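Local coordinates for nitrate regulatory protein (Klebsiella oxytoca, PDB 4AKK) that responds to nitrate and nitrite by binding the leader RNA of the nasF operon at its factor-independent terminator, so that transcription continues past it, at residues G209-F215 / V265-P271. Sequence-based numbering, arbitrary orientation.
Sequences GFARGQF and VACTRQP. With EDO (1,2-ethanediol), chain D.
Pro271 meets the segment 209-215 on two fronts. Its CB lies at the edge of the Phe210 ring, close to the ring plane and 3.6 Å from Phe210 CD1, while its CG packs on the backbone just past the end of helix 180-212, 3.3 Å from Gly213 O. Gly213 O accepts a hydrogen bond from a water 2.8 Å away, which also donates to Pro271 O, bridging the two backbones. Ala266 CB sits over one face of the Phe215 ring, 3.6 Å from the centroid and 18° off the normal, a CH-pi contact; Gly209 CA lies over the opposite face. Both segments belong to the all-helical, nitrate-sensing NIT region and run off the ends of helices 180-212 and 257-267. Gly213, phi 81°, is the first residue to leave helical angles, in a Schellman motif whose bonds Gln214 N to Gly209 O and Gly213 N to Phe210 O are both weak. The chain then brings Phe215 back against Phe210, with its CE1 over one face of that ring. Chi1 of -72°, CG anti to the carbonyl carbon, swings the Phe210 ring end toward 265-271, where CZ lies 3.9 Å from Ala266 CB. Trp282 meets the Phe210 ring, and Leu223 touches both Phe215 and Ala266.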
loop_
_atom_site.group_PDB
_atom_site.type_symbol
_atom_site.label_atom_id
_atom_site.label_comp_id
_atom_site.label_asym_id
_atom_site.label_seq_id
_atom_site.Cartn_x
_atom_site.Cartn_y
_atom_site.Cartn_z
ATOM N N GLY A 209 26.555 10.613 17.309
ATOM C CA GLY A 209 27.726 9.828 16.975
ATOM C C GLY A 209 29.009 10.644 16.954
ATOM O O GLY A 209 30.031 10.216 17.486
ATOM N N PHE A 210 28.965 11.816 16.327
ATOM C CA PHE A 210 30.155 12.654 16.231
ATOM C C PHE A 210 30.504 13.286 17.575
ATOM O O PHE A 210 31.667 13.548 17.864
ATOM C CB PHE A 210 29.995 13.733 15.147
ATOM C CG PHE A 210 30.049 13.193 13.737
ATOM C CD1 PHE A 210 31.179 12.533 13.271
ATOM C CD2 PHE A 210 28.971 13.355 12.872
ATOM C CE1 PHE A 210 31.230 12.036 11.969
ATOM C CE2 PHE A 210 29.018 12.871 11.571
ATOM C CZ PHE A 210 30.145 12.203 11.122
ATOM N N ALA A 211 29.495 13.534 18.398
ATOM C CA ALA A 211 29.744 14.094 19.712
ATOM C C ALA A 211 30.439 13.064 20.611
ATOM O O ALA A 211 31.299 13.419 21.426
ATOM C CB ALA A 211 28.458 14.590 20.340
ATOM N N ARG A 212 30.074 11.792 20.454
ATOM C CA ARG A 212 30.678 10.709 21.226
ATOM C C ARG A 212 32.074 10.371 20.735
ATOM O O ARG A 212 32.876 9.820 21.477
ATOM C CB ARG A 212 29.838 9.430 21.114
ATOM C CG ARG A 212 28.522 9.460 21.850
ATOM C CD ARG A 212 27.661 8.252 21.477
ATOM N NE ARG A 212 26.459 8.195 22.301
ATOM C CZ ARG A 212 25.445 7.363 22.099
ATOM N NH1 ARG A 212 25.474 6.512 21.083
ATOM N NH2 ARG A 212 24.397 7.389 22.917
ATOM N N GLY A 213 32.349 10.668 19.472
ATOM C CA GLY A 213 33.591 10.237 18.861
ATOM C C GLY A 213 33.511 8.789 18.396
ATOM O O GLY A 213 34.528 8.177 18.055
ATOM N N GLN A 214 32.299 8.239 18.379
ATOM C CA GLN A 214 32.082 6.882 17.873
ATOM C C GLN A 214 30.635 6.609 17.485
ATOM O O GLN A 214 29.699 7.088 18.129
ATOM C CB GLN A 214 32.535 5.839 18.898
ATOM C CG GLN A 214 32.061 6.125 20.314
ATOM C CD GLN A 214 32.236 4.935 21.241
ATOM O OE1 GLN A 214 32.529 3.824 20.796
ATOM N NE2 GLN A 214 32.050 5.163 22.538
ATOM N N PHE A 215 30.475 5.834 16.419
ATOM C CA PHE A 215 29.185 5.285 16.022
ATOM C C PHE A 215 29.166 3.784 16.319
ATOM O O PHE A 215 29.905 3.020 15.707
ATOM C CB PHE A 215 28.938 5.517 14.520
ATOM C CG PHE A 215 28.652 6.957 14.161
ATOM C CD1 PHE A 215 29.686 7.884 14.056
ATOM C CD2 PHE A 215 27.352 7.381 13.929
ATOM C CE1 PHE A 215 29.427 9.218 13.731
ATOM C CE2 PHE A 215 27.080 8.702 13.608
ATOM C CZ PHE A 215 28.126 9.630 13.508
ATOM N N VAL A 265 32.188 9.064 6.479
ATOM C CA VAL A 265 33.003 8.898 7.682
ATOM C C VAL A 265 32.245 8.119 8.763
ATOM O O VAL A 265 32.752 7.143 9.319
ATOM C CB VAL A 265 33.473 10.268 8.258
ATOM C CG1 VAL A 265 34.065 10.091 9.648
ATOM C CG2 VAL A 265 34.477 10.935 7.319
ATOM N N ALA A 266 31.032 8.568 9.066
ATOM C CA ALA A 266 30.223 7.929 10.094
ATOM C C ALA A 266 30.002 6.442 9.800
ATOM O O ALA A 266 29.944 5.623 10.722
ATOM C CB ALA A 266 28.887 8.650 10.244
ATOM N N CYS A 267 29.895 6.089 8.522
ATOM C CA CYS A 267 29.628 4.697 8.160
ATOM C C CYS A 267 30.881 3.836 8.046
ATOM O O CYS A 267 30.801 2.608 8.053
ATOM C CB CYS A 267 28.810 4.619 6.872
ATOM S SG CYS A 267 27.096 5.141 7.110
ATOM N N THR A 268 32.036 4.482 7.952
ATOM C CA THR A 268 33.284 3.764 7.733
ATOM C C THR A 268 34.186 3.777 8.963
ATOM O O THR A 268 34.125 2.880 9.802
ATOM C CB THR A 268 34.063 4.362 6.550
ATOM O OG1 THR A 268 33.245 4.321 5.373
ATOM C CG2 THR A 268 35.346 3.577 6.304
ATOM N N ARG A 269 35.011 4.811 9.067
ATOM C CA ARG A 269 36.058 4.850 10.081
ATOM C C ARG A 269 35.654 5.620 11.325
ATOM O O ARG A 269 34.574 6.213 11.387
ATOM C CB ARG A 269 37.341 5.447 9.500
ATOM C CG ARG A 269 37.134 6.725 8.710
ATOM C CD ARG A 269 38.472 7.317 8.297
ATOM N NE ARG A 269 38.321 8.544 7.519
ATOM C CZ ARG A 269 38.218 9.759 8.049
ATOM N NH1 ARG A 269 38.243 9.915 9.372
ATOM N NH2 ARG A 269 38.085 10.818 7.254
ATOM N N GLN A 270 36.534 5.610 12.318
ATOM C CA GLN A 270 36.258 6.303 13.562
ATOM C C GLN A 270 36.297 7.802 13.310
ATOM O O GLN A 270 37.169 8.296 12.593
ATOM C CB GLN A 270 37.252 5.890 14.651
ATOM C CG GLN A 270 36.785 6.217 16.062
ATOM C CD GLN A 270 37.223 5.181 17.082
ATOM O OE1 GLN A 270 38.335 4.653 17.010
ATOM N NE2 GLN A 270 36.346 4.882 18.039
ATOM N N PRO A 271 35.327 8.530 13.875
ATOM C CA PRO A 271 35.306 9.986 13.730
ATOM C C PRO A 271 36.416 10.646 14.569
ATOM O O PRO A 271 36.924 10.030 15.503
ATOM C CB PRO A 271 33.913 10.370 14.246
ATOM C CG PRO A 271 33.507 9.271 15.147
ATOM C CD PRO A 271 34.205 8.020 14.686
HETATM C C1 EDO D . 32.045 0.986 12.781
HETATM O O1 EDO D . 32.088 2.327 12.269
HETATM C C2 EDO D . 30.596 0.535 12.924
HETATM O O2 EDO D . 29.978 1.158 14.057
HETATM O O HOH W 1 37.005 9.574 18.109
#